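Local coordinates for protein putative NAD(P)H:FMN oxidoreductase (PDB 3GE5) that binds flavin mononucleotide and, as a member of the nitroreductase family, probably acts as an NAD(P)H-dependent flavin oxidoreductase, at residues A66-V77 against Y101-W112. Numbering follows the deposited sequence.
Sequences AHNYQPWHFLVV and YIITLGDHQRAW. With FMN (flavin mononucleotide), chain J; SO4 (sulfate ion), chain E.
Bent at chi3, the Arg110 side chain turns its guanidinium end-on to Gln70 O, while Trp112 swings CG away from its own backbone N (chi1 -179°), which carries the indole to Ala66 and His67. Both lie just beyond an antiparallel beta pair, strands 72-77 and 101-107 of the nitroreductase-family sheet, whose N-to-C directions, over these segments, make 155°. Hydrogen-bonded pairs His73-Leu105, Leu75-Ile103 and Val77-Tyr101 set the register; Leu75 N to Ile103 O, at 2.9 Å, is nearly straight. Asp107 N continues the pairing to Pro71 O, at the centre of an inverse gamma turn. One sheet face carries Phe74, whose ring edge lies beside Thr104, and is covered by helices 50-62 and 120-137. Along the other edge of strand 72-77, the second subunit adds a parallel strand.

Past the strands, Gln70 O takes two Arg110 donors: NH1 at 2.9 Å from above the carbonyl plane, and NH2 at 3.2 Å in that plane, on a lone pair. A salt bridge from Arg110 NE to Asp107 OD2 (3.1 Å) should fix the guanidinium's rotation. Pro71 CB packs on Ala111 CB at 3.6 Å. The loop before Pro71 reaches the flavin: Ala66 and Asn68 line an FMN pocket completed by the second subunit, and Ala66 CB lies between the flavin and Trp112 CB, 3.7 Å from the latter. The His67 ring meets the indole obliquely, planes at 43°, with His67 CD2 3.3 Å from Trp112 CD1. At the backbone between the segments, one water donates to Ala66 O and accepts from Trp112 N.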
# COMPACT_ATOMS: atom_id res chain seq x y z
N ALA A 66 -1.15 -9.64 -5.95
CA ALA A 66 -0.88 -11.08 -5.96
C ALA A 66 -1.29 -11.72 -7.30
O ALA A 66 -2.42 -11.53 -7.78
CB ALA A 66 -1.60 -11.76 -4.80
N HIS A 67 -0.32 -12.40 -7.92
CA HIS A 67 -0.47 -13.07 -9.21
C HIS A 67 -0.83 -12.06 -10.33
O HIS A 67 -1.31 -12.46 -11.39
CB HIS A 67 -1.50 -14.19 -9.17
CG HIS A 67 -0.97 -15.51 -8.69
ND1 HIS A 67 -0.36 -16.40 -9.53
CD2 HIS A 67 -0.97 -16.07 -7.47
CE1 HIS A 67 -0.01 -17.47 -8.84
NE2 HIS A 67 -0.36 -17.30 -7.58
N ASN A 68 -0.63 -10.78 -10.09
CA ASN A 68 -1.08 -9.75 -11.05
C ASN A 68 -2.56 -9.90 -11.42
O ASN A 68 -2.98 -9.52 -12.52
CB ASN A 68 -0.21 -9.78 -12.31
CG ASN A 68 -0.40 -8.54 -13.21
OD1 ASN A 68 -0.53 -7.42 -12.72
ND2 ASN A 68 -0.40 -8.77 -14.55
N TYR A 69 -3.38 -10.35 -10.48
CA TYR A 69 -4.82 -10.50 -10.76
C TYR A 69 -5.58 -9.16 -10.76
O TYR A 69 -6.69 -9.08 -11.29
CB TYR A 69 -5.51 -11.46 -9.78
CG TYR A 69 -5.11 -12.93 -9.88
CD1 TYR A 69 -4.64 -13.50 -11.10
CD2 TYR A 69 -5.25 -13.79 -8.79
CE1 TYR A 69 -4.33 -14.85 -11.19
CE2 TYR A 69 -4.90 -15.16 -8.89
CZ TYR A 69 -4.44 -15.68 -10.07
OH TYR A 69 -4.09 -17.02 -10.22
N GLN A 70 -4.99 -8.11 -10.17
CA GLN A 70 -5.60 -6.78 -10.19
C GLN A 70 -7.07 -6.84 -9.76
O GLN A 70 -7.94 -6.36 -10.50
CB GLN A 70 -5.47 -6.17 -11.59
CG GLN A 70 -4.02 -6.08 -12.13
CD GLN A 70 -4.00 -6.08 -13.65
OE1 GLN A 70 -4.45 -5.11 -14.29
NE2 GLN A 70 -3.53 -7.19 -14.26
N PRO A 71 -7.36 -7.36 -8.54
CA PRO A 71 -8.74 -7.63 -8.13
C PRO A 71 -9.47 -6.37 -7.59
O PRO A 71 -10.16 -6.41 -6.59
CB PRO A 71 -8.57 -8.68 -7.03
CG PRO A 71 -7.31 -8.22 -6.36
CD PRO A 71 -6.41 -7.73 -7.47
N TRP A 72 -9.30 -5.26 -8.31
CA TRP A 72 -9.83 -3.97 -7.93
C TRP A 72 -10.66 -3.38 -9.05
O TRP A 72 -10.57 -3.82 -10.21
CB TRP A 72 -8.69 -3.00 -7.57
CG TRP A 72 -7.53 -2.95 -8.54
CD1 TRP A 72 -7.57 -2.59 -9.85
CD2 TRP A 72 -6.17 -3.26 -8.23
NE1 TRP A 72 -6.29 -2.70 -10.40
CE2 TRP A 72 -5.42 -3.07 -9.42
CE3 TRP A 72 -5.50 -3.67 -7.06
CZ2 TRP A 72 -4.02 -3.28 -9.47
CZ3 TRP A 72 -4.12 -3.87 -7.12
CH2 TRP A 72 -3.41 -3.69 -8.31
N HIS A 73 -11.47 -2.40 -8.69
CA HIS A 73 -12.21 -1.58 -9.61
C HIS A 73 -12.35 -0.22 -8.97
O HIS A 73 -12.62 -0.14 -7.76
CB HIS A 73 -13.59 -2.14 -9.98
CG HIS A 73 -14.19 -1.50 -11.20
ND1 HIS A 73 -13.86 -1.89 -12.49
CD2 HIS A 73 -15.08 -0.48 -11.34
CE1 HIS A 73 -14.54 -1.15 -13.36
NE2 HIS A 73 -15.27 -0.28 -12.69
N PHE A 74 -12.11 0.83 -9.75
CA PHE A 74 -12.13 2.19 -9.21
C PHE A 74 -13.39 2.91 -9.65
O PHE A 74 -13.61 3.17 -10.85
CB PHE A 74 -10.88 2.97 -9.64
CG PHE A 74 -9.60 2.20 -9.43
CD1 PHE A 74 -9.23 1.76 -8.17
CD2 PHE A 74 -8.78 1.91 -10.51
CE1 PHE A 74 -8.04 1.06 -8.00
CE2 PHE A 74 -7.59 1.20 -10.36
CZ PHE A 74 -7.23 0.75 -9.09
N LEU A 75 -14.24 3.23 -8.67
CA LEU A 75 -15.50 3.94 -8.92
C LEU A 75 -15.33 5.41 -8.51
O LEU A 75 -15.21 5.73 -7.32
CB LEU A 75 -16.64 3.28 -8.15
CG LEU A 75 -18.03 3.98 -8.20
CD1 LEU A 75 -18.53 4.25 -9.60
CD2 LEU A 75 -19.00 3.11 -7.42
N VAL A 76 -15.23 6.28 -9.52
CA VAL A 76 -14.96 7.70 -9.31
C VAL A 76 -16.29 8.41 -9.08
O VAL A 76 -17.25 8.20 -9.86
CB VAL A 76 -14.23 8.32 -10.53
CG1 VAL A 76 -14.07 9.79 -10.31
CG2 VAL A 76 -12.86 7.62 -10.77
N VAL A 77 -16.36 9.22 -8.01
CA VAL A 77 -17.57 10.00 -7.72
C VAL A 77 -17.13 11.46 -7.60
O VAL A 77 -16.43 11.84 -6.69
CB VAL A 77 -18.29 9.49 -6.46
CG1 VAL A 77 -19.44 10.43 -6.10
CG2 VAL A 77 -18.79 8.03 -6.70
N TYR A 101 -14.10 11.70 -4.91
CA TYR A 101 -13.92 10.44 -4.19
C TYR A 101 -13.59 9.32 -5.18
O TYR A 101 -14.23 9.17 -6.21
CB TYR A 101 -15.18 10.04 -3.42
CG TYR A 101 -15.72 11.13 -2.53
CD1 TYR A 101 -15.34 11.22 -1.20
CD2 TYR A 101 -16.68 12.03 -3.03
CE1 TYR A 101 -15.88 12.20 -0.37
CE2 TYR A 101 -17.23 13.01 -2.21
CZ TYR A 101 -16.83 13.09 -0.89
OH TYR A 101 -17.40 14.08 -0.11
N ILE A 102 -12.56 8.54 -4.86
CA ILE A 102 -12.29 7.31 -5.60
C ILE A 102 -12.58 6.12 -4.67
O ILE A 102 -11.83 5.88 -3.69
CB ILE A 102 -10.84 7.23 -6.15
CG1 ILE A 102 -10.50 8.45 -7.02
CG2 ILE A 102 -10.66 5.91 -6.93
CD1 ILE A 102 -8.95 8.56 -7.39
N ILE A 103 -13.69 5.44 -4.97
CA ILE A 103 -14.12 4.27 -4.16
C ILE A 103 -13.41 3.07 -4.73
O ILE A 103 -13.67 2.68 -5.89
CB ILE A 103 -15.64 4.05 -4.21
CG1 ILE A 103 -16.40 5.35 -3.93
CG2 ILE A 103 -16.04 2.90 -3.23
CD1 ILE A 103 -17.90 5.31 -3.98
N THR A 104 -12.53 2.45 -3.95
CA THR A 104 -11.80 1.28 -4.41
C THR A 104 -12.54 0.02 -3.98
O THR A 104 -12.67 -0.26 -2.79
CB THR A 104 -10.36 1.28 -3.92
OG1 THR A 104 -9.74 2.49 -4.38
CG2 THR A 104 -9.56 0.06 -4.44
N LEU A 105 -13.01 -0.70 -4.99
CA LEU A 105 -13.75 -1.90 -4.83
C LEU A 105 -12.80 -3.09 -4.95
O LEU A 105 -11.94 -3.10 -5.85
CB LEU A 105 -14.80 -2.04 -5.93
CG LEU A 105 -15.71 -0.83 -6.17
CD1 LEU A 105 -16.76 -1.13 -7.22
CD2 LEU A 105 -16.37 -0.41 -4.81
N GLY A 106 -12.97 -4.07 -4.07
CA GLY A 106 -12.18 -5.29 -4.15
C GLY A 106 -13.07 -6.43 -4.59
O GLY A 106 -14.20 -6.58 -4.08
N ASP A 107 -12.59 -7.21 -5.55
CA ASP A 107 -13.39 -8.29 -6.15
C ASP A 107 -12.96 -9.64 -5.55
O ASP A 107 -11.91 -10.18 -5.92
CB ASP A 107 -13.25 -8.25 -7.66
CG ASP A 107 -14.21 -9.17 -8.37
OD1 ASP A 107 -14.59 -10.22 -7.80
OD2 ASP A 107 -14.55 -8.85 -9.51
N HIS A 108 -13.76 -10.18 -4.64
CA HIS A 108 -13.38 -11.44 -4.00
C HIS A 108 -13.28 -12.60 -5.00
O HIS A 108 -12.44 -13.50 -4.82
CB HIS A 108 -14.28 -11.73 -2.82
CG HIS A 108 -13.97 -10.87 -1.63
ND1 HIS A 108 -12.84 -11.06 -0.86
CD2 HIS A 108 -14.60 -9.79 -1.11
CE1 HIS A 108 -12.81 -10.16 0.10
NE2 HIS A 108 -13.87 -9.37 -0.03
N GLN A 109 -14.06 -12.56 -6.08
CA GLN A 109 -13.98 -13.64 -7.07
C GLN A 109 -12.67 -13.62 -7.88
O GLN A 109 -12.34 -14.61 -8.53
CB GLN A 109 -15.18 -13.58 -8.01
CG GLN A 109 -16.49 -13.91 -7.44
CD GLN A 109 -17.64 -13.73 -8.48
OE1 GLN A 109 -17.47 -13.19 -9.62
NE2 GLN A 109 -18.78 -14.12 -8.08
N ARG A 110 -11.96 -12.49 -7.89
CA ARG A 110 -10.74 -12.34 -8.69
C ARG A 110 -9.46 -12.33 -7.89
O ARG A 110 -8.40 -12.50 -8.47
CB ARG A 110 -10.83 -11.09 -9.58
CG ARG A 110 -11.99 -11.18 -10.54
CD ARG A 110 -11.92 -10.24 -11.70
NE ARG A 110 -11.98 -8.85 -11.25
CZ ARG A 110 -10.94 -8.04 -11.15
NH1 ARG A 110 -9.72 -8.48 -11.49
NH2 ARG A 110 -11.11 -6.80 -10.71
N ALA A 111 -9.55 -12.10 -6.57
CA ALA A 111 -8.39 -12.00 -5.70
C ALA A 111 -7.81 -13.37 -5.33
O ALA A 111 -8.56 -14.33 -5.11
CB ALA A 111 -8.77 -11.21 -4.41
N TRP A 112 -6.47 -13.45 -5.32
CA TRP A 112 -5.75 -14.63 -4.88
C TRP A 112 -6.21 -15.12 -3.51
O TRP A 112 -6.41 -14.28 -2.60
CB TRP A 112 -4.25 -14.32 -4.89
CG TRP A 112 -3.40 -15.48 -4.48
CD1 TRP A 112 -3.24 -16.67 -5.13
CD2 TRP A 112 -2.56 -15.55 -3.30
NE1 TRP A 112 -2.41 -17.48 -4.42
CE2 TRP A 112 -1.96 -16.82 -3.31
CE3 TRP A 112 -2.29 -14.67 -2.24
CZ2 TRP A 112 -1.08 -17.23 -2.30
CZ3 TRP A 112 -1.41 -15.09 -1.25
CH2 TRP A 112 -0.82 -16.35 -1.28
N1 FMN J . 5.60 -13.08 -6.32
C2 FMN J . 6.10 -14.30 -5.95
O2 FMN J . 6.92 -14.84 -6.68
N3 FMN J . 5.72 -14.92 -4.77
C4 FMN J . 4.72 -14.40 -3.95
O4 FMN J . 4.36 -14.97 -2.93
C4A FMN J . 4.17 -13.17 -4.34
N5 FMN J . 3.15 -12.60 -3.61
C5A FMN J . 2.65 -11.37 -3.91
C6 FMN J . 1.70 -10.79 -3.05
C7 FMN J . 1.30 -9.46 -3.25
C7M FMN J . 0.25 -8.85 -2.33
C8 FMN J . 1.85 -8.74 -4.29
C8M FMN J . 1.50 -7.31 -4.51
C9 FMN J . 2.79 -9.30 -5.14
C9A FMN J . 3.22 -10.65 -4.94
N10 FMN J . 4.15 -11.26 -5.79
C10 FMN J . 4.63 -12.52 -5.49
C1' FMN J . 4.75 -10.51 -6.97
C2' FMN J . 3.72 -10.38 -8.11
O2' FMN J . 3.67 -11.58 -8.89
C3' FMN J . 4.00 -9.18 -9.00
O3' FMN J . 3.99 -7.97 -8.22
C4' FMN J . 2.98 -9.09 -10.16
O4' FMN J . 3.10 -10.22 -11.05
C5' FMN J . 3.19 -7.78 -10.90
O5' FMN J . 4.51 -7.77 -11.45
P FMN J . 5.55 -6.61 -11.20
O1P FMN J . 4.99 -5.38 -11.86
O2P FMN J . 6.88 -7.03 -11.78
O3P FMN J . 5.76 -6.46 -9.70
S SO4 E . -1.93 -17.50 -12.93
O1 SO4 E . -1.09 -16.84 -11.92
O2 SO4 E . -2.02 -16.59 -14.08
O3 SO4 E . -3.23 -17.68 -12.40
O4 SO4 E . -1.32 -18.78 -13.30
O HOH W 1 -4.82 -11.12 -6.38
O HOH W 2 -8.31 -10.81 -12.42